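Local coordinates for protein member of s1p family of ribosomal proteins (Pyrococcus furiosus, PDB 5YH1) that probably acts as an exonuclease on nucleic acids and, in the DHH domain modelled here, binds a manganese ion, at residues K98-R103 and V112-I117; R50-G55 and I80-K85. All coordinates share one frame; numbering follows the deposited sequence.

Overall arrangement
Both contacts lie in the parallel-sheet part of the DHH domain and follow one another along the chain: interaction 2 closes before interaction 1 opens. Their centres are about 20 Å apart, and their nearest atoms about 7 Å, so they do not touch. Interaction 2 joins the C-terminal ends of helices 32-53 and 66-86; interaction 1 ties outer strand 97-102 to helix 109-126. Neither reaches the manganese ion held by Asp-67, Asp-137, His-163 and Asp-229, but the chain connects them to it. Helix 66-86 carries Asp-67 near its start and interaction 2 at its far end, while helix 109-126 leads into strand 132-136, just ahead of Asp-137.

Interaction 1 (K98-R103 and V112-I117); sequences KRRPSR and VLKDII
Arg-100 reaches from the strand to Asp-115 on the helix and forms a salt bridge, with NH1 donating to OD1 at 2.8 Å. The bond is noticeably bent, 141° at the hydrogen: NH1 comes in from above the carboxylate plane, and OD1 in turn is tilted somewhat out of the guanidinium plane. The two flat groups are only 27° apart, yet a single N-O pair makes the bridge. Arg-100 is extended from CG to NE, and its CD also passes OD1 at 3.5 Å.

Lys-114 comes over one face of the same guanidinium, its CE 4.0 Å from Arg-100 NE. With CG anti to the backbone N (chi1 -179°) the chain leaves the helix, and the bend at chi2 helps to lay CE over the guanidinium. On the other face sits CB of Lys-98, 3.8 Å above the plane, so methylene carbon sandwiches the group near its rim. Lys-114 NZ lies 4.4 Å from Arg-100 NE; the carboxylate of Asp-115 probably offsets part of this like-charge approach.

Asp-115 itself is buried and well satisfied: its OD2 is gripped by Arg-61 and by the hydroxyl of Tyr-107, which probably hold the carboxylate in place for Arg-100.

Strand 97-102 is the outermost strand of the parallel sheet within this chain and bonds to strand 58-63 beside it. Arg-100 points to the face lined by helix 109-126, whereas Arg-99 points to the other face, against helix 66-86. Ile-116, turned away from the strand, packs on helix 145-152. The second subunit also lies against helix 109-126, its Met-270 touching Lys-114 and Ile-117.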
ATOM      1  N   LYS A  98      -9.910  19.236  -1.163  1.00 29.30           N
ATOM      2  CA  LYS A  98      -9.348  17.922  -1.428  1.00 29.06           C
ATOM      3  C   LYS A  98     -10.414  16.990  -1.984  1.00 26.88           C
ATOM      4  O   LYS A  98     -11.497  16.879  -1.418  1.00 26.93           O
ATOM      5  CB  LYS A  98      -8.796  17.322  -0.135  1.00 31.22           C
ATOM      6  CG  LYS A  98      -7.627  18.090   0.455  1.00 32.71           C
ATOM      7  CD  LYS A  98      -6.385  17.917  -0.410  1.00 33.77           C
ATOM      8  CE  LYS A  98      -5.369  19.015  -0.153  1.00 35.39           C
ATOM      9  NZ  LYS A  98      -4.849  18.971   1.227  1.00 36.31           N
ATOM     10  N   ARG A  99     -10.093  16.314  -3.086  1.00 25.66           N
ATOM     11  CA  ARG A  99     -10.961  15.300  -3.664  1.00 24.78           C
ATOM     12  C   ARG A  99     -10.281  13.943  -3.499  1.00 24.35           C
ATOM     13  O   ARG A  99      -9.142  13.767  -3.923  1.00 23.61           O
ATOM     14  CB  ARG A  99     -11.250  15.619  -5.138  1.00 23.90           C
ATOM     15  CG  ARG A  99     -12.249  14.683  -5.799  1.00 23.93           C
ATOM     16  CD  ARG A  99     -12.633  15.144  -7.198  1.00 24.04           C
ATOM     17  NE  ARG A  99     -11.461  15.350  -8.052  1.00 23.33           N
ATOM     18  CZ  ARG A  99     -10.751  14.388  -8.629  1.00 22.66           C
ATOM     19  NH1 ARG A  99     -11.082  13.125  -8.476  1.00 23.53           N
ATOM     20  NH2 ARG A  99      -9.704  14.691  -9.376  1.00 22.94           N
ATOM     21  N   ARG A 100     -10.991  12.992  -2.887  1.00 25.07           N
ATOM     22  CA  ARG A 100     -10.449  11.664  -2.594  1.00 25.44           C
ATOM     23  C   ARG A 100     -11.408  10.570  -3.032  1.00 25.74           C
ATOM     24  O   ARG A 100     -12.521  10.492  -2.518  1.00 27.09           O
ATOM     25  CB  ARG A 100     -10.180  11.526  -1.100  1.00 25.27           C
ATOM     26  CG  ARG A 100      -9.121  12.485  -0.611  1.00 26.05           C
ATOM     27  CD  ARG A 100      -8.897  12.416   0.892  1.00 26.94           C
ATOM     28  NE  ARG A 100      -7.898  13.417   1.272  1.00 26.58           N
ATOM     29  CZ  ARG A 100      -7.887  14.113   2.404  1.00 26.61           C
ATOM     30  NH1 ARG A 100      -8.812  13.931   3.351  1.00 25.94           N
ATOM     31  NH2 ARG A 100      -6.932  15.006   2.587  1.00 26.99           N
ATOM     32  N   PRO A 101     -10.985   9.712  -3.983  1.00 26.27           N
ATOM     33  CA  PRO A 101     -11.865   8.616  -4.363  1.00 26.28           C
ATOM     34  C   PRO A 101     -11.956   7.543  -3.285  1.00 26.65           C
ATOM     35  O   PRO A 101     -11.026   7.380  -2.495  1.00 25.49           O
ATOM     36  CB  PRO A 101     -11.212   8.038  -5.623  1.00 26.64           C
ATOM     37  CG  PRO A 101     -10.269   9.074  -6.095  1.00 27.12           C
ATOM     38  CD  PRO A 101      -9.807   9.790  -4.861  1.00 26.74           C
ATOM     39  N   SER A 102     -13.088   6.846  -3.270  1.00 26.93           N
ATOM     40  CA  SER A 102     -13.317   5.689  -2.430  1.00 27.74           C
ATOM     41  C   SER A 102     -13.605   4.540  -3.370  1.00 28.16           C
ATOM     42  O   SER A 102     -14.540   4.619  -4.177  1.00 29.18           O
ATOM     43  CB  SER A 102     -14.519   5.920  -1.514  1.00 28.08           C
ATOM     44  OG  SER A 102     -14.232   6.904  -0.537  1.00 28.89           O
ATOM     45  N   ARG A 103     -12.802   3.489  -3.287  1.00 27.30           N
ATOM     46  CA  ARG A 103     -12.984   2.318  -4.131  1.00 27.89           C
ATOM     47  C   ARG A 103     -14.159   1.487  -3.616  1.00 27.40           C
ATOM     48  O   ARG A 103     -14.856   0.859  -4.391  1.00 30.23           O
ATOM     49  CB  ARG A 103     -11.685   1.492  -4.200  1.00 27.15           C
ATOM     50  N   VAL A 112     -12.443   7.327   6.322  1.00 24.26           N
ATOM     51  CA  VAL A 112     -12.847   8.378   7.251  1.00 24.26           C
ATOM     52  C   VAL A 112     -11.773   8.624   8.322  1.00 23.79           C
ATOM     53  O   VAL A 112     -11.535   9.768   8.731  1.00 22.80           O
ATOM     54  CB  VAL A 112     -14.221   8.096   7.887  1.00 24.06           C
ATOM     55  CG1 VAL A 112     -14.150   6.967   8.908  1.00 24.01           C
ATOM     56  CG2 VAL A 112     -14.765   9.365   8.512  1.00 24.43           C
ATOM     57  N   LEU A 113     -11.092   7.570   8.749  1.00 24.05           N
ATOM     58  CA  LEU A 113     -10.064   7.741   9.787  1.00 24.83           C
ATOM     59  C   LEU A 113      -8.894   8.548   9.242  1.00 25.52           C
ATOM     60  O   LEU A 113      -8.347   9.408   9.925  1.00 25.14           O
ATOM     61  CB  LEU A 113      -9.628   6.386  10.353  1.00 25.04           C
ATOM     62  CG  LEU A 113     -10.736   5.716  11.188  1.00 24.70           C
ATOM     63  CD1 LEU A 113     -10.359   4.289  11.534  1.00 25.63           C
ATOM     64  CD2 LEU A 113     -11.040   6.509  12.450  1.00 24.93           C
ATOM     65  N   LYS A 114      -8.541   8.297   7.990  1.00 26.74           N
ATOM     66  CA  LYS A 114      -7.534   9.098   7.320  1.00 28.76           C
ATOM     67  C   LYS A 114      -7.996  10.571   7.209  1.00 27.41           C
ATOM     68  O   LYS A 114      -7.241  11.499   7.504  1.00 26.19           O
ATOM     69  CB  LYS A 114      -7.234   8.473   5.953  1.00 31.02           C
ATOM     70  CG  LYS A 114      -6.180   9.184   5.129  1.00 34.68           C
ATOM     71  CD  LYS A 114      -6.807  10.060   4.067  1.00 38.78           C
ATOM     72  CE  LYS A 114      -5.752  10.701   3.179  1.00 42.25           C
ATOM     73  NZ  LYS A 114      -5.437   9.841   2.005  1.00 44.90           N
ATOM     74  N   ASP A 115      -9.245  10.780   6.814  1.00 25.94           N
ATOM     75  CA  ASP A 115      -9.791  12.133   6.713  1.00 25.17           C
ATOM     76  C   ASP A 115      -9.726  12.866   8.071  1.00 24.04           C
ATOM     77  O   ASP A 115      -9.383  14.045   8.145  1.00 22.81           O
ATOM     78  CB  ASP A 115     -11.246  12.079   6.194  1.00 25.83           C
ATOM     79  CG  ASP A 115     -11.340  11.627   4.733  1.00 26.29           C
ATOM     80  OD1 ASP A 115     -10.308  11.650   4.029  1.00 26.40           O
ATOM     81  OD2 ASP A 115     -12.447  11.247   4.287  1.00 27.28           O
ATOM     82  N   ILE A 116     -10.052  12.163   9.145  1.00 23.83           N
ATOM     83  CA  ILE A 116     -10.023  12.761  10.481  1.00 24.06           C
ATOM     84  C   ILE A 116      -8.578  13.074  10.922  1.00 24.09           C
ATOM     85  O   ILE A 116      -8.297  14.153  11.438  1.00 24.32           O
ATOM     86  CB  ILE A 116     -10.763  11.869  11.507  1.00 24.73           C
ATOM     87  CG1 ILE A 116     -12.262  11.871  11.192  1.00 24.79           C
ATOM     88  CG2 ILE A 116     -10.545  12.367  12.945  1.00 25.31           C
ATOM     89  CD1 ILE A 116     -13.063  10.805  11.919  1.00 24.83           C
ATOM     90  N   ILE A 117      -7.650  12.157  10.695  1.00 24.60           N
ATOM     91  CA  ILE A 117      -6.252  12.397  11.092  1.00 24.26           C
ATOM     92  C   ILE A 117      -5.688  13.586  10.320  1.00 25.43           C
ATOM     93  O   ILE A 117      -5.074  14.476  10.903  1.00 26.38           O
ATOM     94  CB  ILE A 117      -5.389  11.134  10.892  1.00 24.48           C
ATOM     95  CG1 ILE A 117      -5.815  10.064  11.903  1.00 24.58           C
ATOM     96  CG2 ILE A 117      -3.893  11.448  11.024  1.00 24.44           C
ATOM     97  CD1 ILE A 117      -5.487   8.645  11.493  1.00 25.60           C
TER

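Interaction 2 (R50-G55 and I80-K85)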
ATOM      1  N   ARG A  50     -20.997  28.483   1.577  1.00 29.37           N
ATOM      2  CA  ARG A  50     -20.697  29.116   2.859  1.00 31.82           C
ATOM      3  C   ARG A  50     -19.316  28.708   3.375  1.00 31.91           C
ATOM      4  O   ARG A  50     -18.529  29.564   3.801  1.00 32.54           O
ATOM      5  CB  ARG A  50     -21.774  28.794   3.896  1.00 33.62           C
ATOM      6  CG  ARG A  50     -21.809  29.807   5.023  1.00 37.05           C
ATOM      7  CD  ARG A  50     -22.850  29.474   6.080  1.00 39.69           C
ATOM      8  NE  ARG A  50     -23.041  30.610   6.988  1.00 44.01           N
ATOM      9  CZ  ARG A  50     -22.181  30.982   7.941  1.00 46.27           C
ATOM     10  NH1 ARG A  50     -21.046  30.308   8.137  1.00 45.16           N
ATOM     11  NH2 ARG A  50     -22.456  32.041   8.706  1.00 45.83           N
ATOM     12  N   ALA A  51     -19.021  27.409   3.320  1.00 30.12           N
ATOM     13  CA  ALA A  51     -17.687  26.911   3.653  1.00 29.66           C
ATOM     14  C   ALA A  51     -16.611  27.639   2.851  1.00 29.86           C
ATOM     15  O   ALA A  51     -15.603  28.070   3.409  1.00 29.71           O
ATOM     16  CB  ALA A  51     -17.599  25.414   3.414  1.00 29.97           C
ATOM     17  N   ILE A  52     -16.845  27.803   1.549  1.00 31.22           N
ATOM     18  CA  ILE A  52     -15.899  28.495   0.671  1.00 30.68           C
ATOM     19  C   ILE A  52     -15.680  29.942   1.099  1.00 31.93           C
ATOM     20  O   ILE A  52     -14.542  30.421   1.158  1.00 33.96           O
ATOM     21  CB  ILE A  52     -16.382  28.507  -0.798  1.00 29.68           C
ATOM     22  CG1 ILE A  52     -16.377  27.093  -1.383  1.00 28.77           C
ATOM     23  CG2 ILE A  52     -15.501  29.419  -1.653  1.00 29.55           C
ATOM     24  CD1 ILE A  52     -17.138  26.979  -2.687  1.00 28.57           C
ATOM     25  N   PHE A  53     -16.767  30.645   1.373  1.00 31.96           N
ATOM     26  CA  PHE A  53     -16.679  32.065   1.678  1.00 33.44           C
ATOM     27  C   PHE A  53     -16.058  32.324   3.057  1.00 33.71           C
ATOM     28  O   PHE A  53     -15.448  33.362   3.259  1.00 33.03           O
ATOM     29  CB  PHE A  53     -18.050  32.749   1.541  1.00 34.10           C
ATOM     30  CG  PHE A  53     -18.592  32.773   0.129  1.00 34.95           C
ATOM     31  CD1 PHE A  53     -17.764  33.017  -0.960  1.00 35.96           C
ATOM     32  CD2 PHE A  53     -19.945  32.590  -0.105  1.00 36.95           C
ATOM     33  CE1 PHE A  53     -18.273  33.045  -2.250  1.00 37.04           C
ATOM     34  CE2 PHE A  53     -20.459  32.622  -1.395  1.00 36.74           C
ATOM     35  CZ  PHE A  53     -19.623  32.851  -2.467  1.00 35.89           C
ATOM     36  N   GLU A  54     -16.196  31.386   3.992  1.00 35.16           N
ATOM     37  CA  GLU A  54     -15.559  31.542   5.296  1.00 35.96           C
ATOM     38  C   GLU A  54     -14.127  31.011   5.329  1.00 33.57           C
ATOM     39  O   GLU A  54     -13.463  31.106   6.345  1.00 35.49           O
ATOM     40  CB  GLU A  54     -16.403  30.922   6.413  1.00 38.04           C
ATOM     41  CG  GLU A  54     -16.435  29.413   6.450  1.00 40.46           C
ATOM     42  CD  GLU A  54     -17.349  28.879   7.535  1.00 41.90           C
ATOM     43  OE1 GLU A  54     -17.991  27.836   7.322  1.00 46.10           O
ATOM     44  OE2 GLU A  54     -17.426  29.486   8.614  1.00 47.59           O
ATOM     45  N   GLY A  55     -13.640  30.473   4.220  1.00 32.36           N
ATOM     46  CA  GLY A  55     -12.277  29.942   4.166  1.00 30.96           C
ATOM     47  C   GLY A  55     -12.126  28.612   4.875  1.00 30.12           C
ATOM     48  O   GLY A  55     -11.031  28.246   5.292  1.00 30.64           O
ATOM     49  N   ILE A  80     -13.539  25.332  -7.105  1.00 31.51           N
ATOM     50  CA  ILE A  80     -12.173  25.879  -7.170  1.00 33.06           C
ATOM     51  C   ILE A  80     -12.137  27.366  -7.558  1.00 34.87           C
ATOM     52  O   ILE A  80     -11.453  28.148  -6.896  1.00 34.36           O
ATOM     53  CB  ILE A  80     -11.255  25.048  -8.108  1.00 33.40           C
ATOM     54  CG1 ILE A  80     -10.973  23.656  -7.524  1.00 34.28           C
ATOM     55  CG2 ILE A  80      -9.947  25.770  -8.390  1.00 34.17           C
ATOM     56  CD1 ILE A  80     -10.347  23.651  -6.152  1.00 35.97           C
ATOM     57  N   PRO A  81     -12.864  27.767  -8.625  1.00 36.29           N
ATOM     58  CA  PRO A  81     -12.880  29.196  -8.978  1.00 36.67           C
ATOM     59  C   PRO A  81     -13.372  30.119  -7.863  1.00 37.06           C
ATOM     60  O   PRO A  81     -12.840  31.215  -7.709  1.00 39.21           O
ATOM     61  CB  PRO A  81     -13.826  29.261 -10.183  1.00 36.44           C
ATOM     62  CG  PRO A  81     -13.768  27.904 -10.782  1.00 36.53           C
ATOM     63  CD  PRO A  81     -13.553  26.949  -9.640  1.00 35.68           C
ATOM     64  N   LEU A  82     -14.385  29.696  -7.110  1.00 37.21           N
ATOM     65  CA  LEU A  82     -14.877  30.503  -5.998  1.00 38.72           C
ATOM     66  C   LEU A  82     -13.813  30.622  -4.912  1.00 39.59           C
ATOM     67  O   LEU A  82     -13.587  31.701  -4.379  1.00 39.77           O
ATOM     68  CB  LEU A  82     -16.163  29.923  -5.400  1.00 39.10           C
ATOM     69  CG  LEU A  82     -17.429  29.962  -6.253  1.00 40.50           C
ATOM     70  CD1 LEU A  82     -18.620  29.532  -5.412  1.00 40.37           C
ATOM     71  CD2 LEU A  82     -17.665  31.348  -6.854  1.00 41.45           C
ATOM     72  N   ILE A  83     -13.156  29.511  -4.594  1.00 39.83           N
ATOM     73  CA  ILE A  83     -12.071  29.531  -3.619  1.00 40.72           C
ATOM     74  C   ILE A  83     -10.987  30.514  -4.050  1.00 42.58           C
ATOM     75  O   ILE A  83     -10.469  31.271  -3.228  1.00 41.48           O
ATOM     76  CB  ILE A  83     -11.463  28.128  -3.410  1.00 39.79           C
ATOM     77  CG1 ILE A  83     -12.455  27.242  -2.650  1.00 38.14           C
ATOM     78  CG2 ILE A  83     -10.133  28.215  -2.660  1.00 40.09           C
ATOM     79  CD1 ILE A  83     -12.049  25.784  -2.579  1.00 37.14           C
ATOM     80  N   GLU A  84     -10.655  30.502  -5.339  1.00 44.95           N
ATOM     81  CA  GLU A  84      -9.598  31.366  -5.862  1.00 47.84           C
ATOM     82  C   GLU A  84      -9.976  32.848  -5.881  1.00 48.48           C
ATOM     83  O   GLU A  84      -9.102  33.698  -5.708  1.00 48.48           O
ATOM     84  CB  GLU A  84      -9.125  30.887  -7.245  1.00 49.03           C
ATOM     85  CG  GLU A  84      -8.339  29.582  -7.148  1.00 51.71           C
ATOM     86  CD  GLU A  84      -7.694  29.147  -8.448  1.00 54.37           C
ATOM     87  OE1 GLU A  84      -8.324  29.316  -9.518  1.00 57.36           O
ATOM     88  OE2 GLU A  84      -6.558  28.621  -8.388  1.00 55.53           O
ATOM     89  N   LYS A  85     -11.258  33.163  -6.053  1.00 49.19           N
ATOM     90  CA  LYS A  85     -11.681  34.566  -6.050  1.00 50.97           C
ATOM     91  C   LYS A  85     -11.715  35.172  -4.637  1.00 51.75           C
ATOM     92  O   LYS A  85     -11.508  36.373  -4.486  1.00 53.46           O
ATOM     93  CB  LYS A  85     -13.013  34.767  -6.791  1.00 52.80           C
ATOM     94  CG  LYS A  85     -14.270  34.707  -5.940  1.00 56.67           C
ATOM     95  CD  LYS A  85     -15.450  35.360  -6.646  1.00 59.72           C
ATOM     96  CE  LYS A  85     -15.749  34.701  -7.984  1.00 62.78           C
ATOM     97  NZ  LYS A  85     -17.142  34.969  -8.439  1.00 64.36           N
TER
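Ile-52 and Ile-83 bring the two backbones close together, their CA atoms being 5.8 Å apart. Segment 50-55 is the last turn of helix 32-53 and its exit. The bond from Glu-54 N to Arg-50 O is the last regular helical one; a Schellman motif follows, in which Gly-55 turns the chain away with a positive phi of 75° and its N bonds back to Ile-52 O. Segment 80-85 is helical throughout but kinked at Pro-81, whose ring nitrogen has no hydrogen to give to the turn before.

No hydrogen bond joins the two segments; the contact is apolar, and Ile-52 is its centre. Its CB points toward the other helix; with chi1 at -67°, CG2 stands anti to the backbone N and CG1 beside it, and both branches reach across. CG2 touches Leu-82 CB at 3.8 Å and comes equally near the backbone, at 3.8 Å from Ile-83 N. It also meets CG1 of Ile-83 at 3.9 Å. The other branch ends in CD1, which lies 4.0 Å from Leu-82 CD1. Ile-52 thus straddles two successive residues, crossing both side chains at about a right angle. Phe-53 starts out pointing away, but its ring swings back until CZ is 4.5 Å from Leu-82 CD1, a looser approach.

Ile-52 also rests on Ile-79, one turn before Ile-83 on helix 66-86, and the ring of Phe-53 touches Val-86 and makes a cation-pi contact with Arg-19 of helix 2-20. What results is plain hydrophobic helix-helix packing, away from the metal site. It joins the helix before strand 58-63 to helix 66-86, the helix of the right-handed beta-alpha-beta crossover from strand 58-63 to strand 97-102 in the Rossmann-like sheet of the DHH domain.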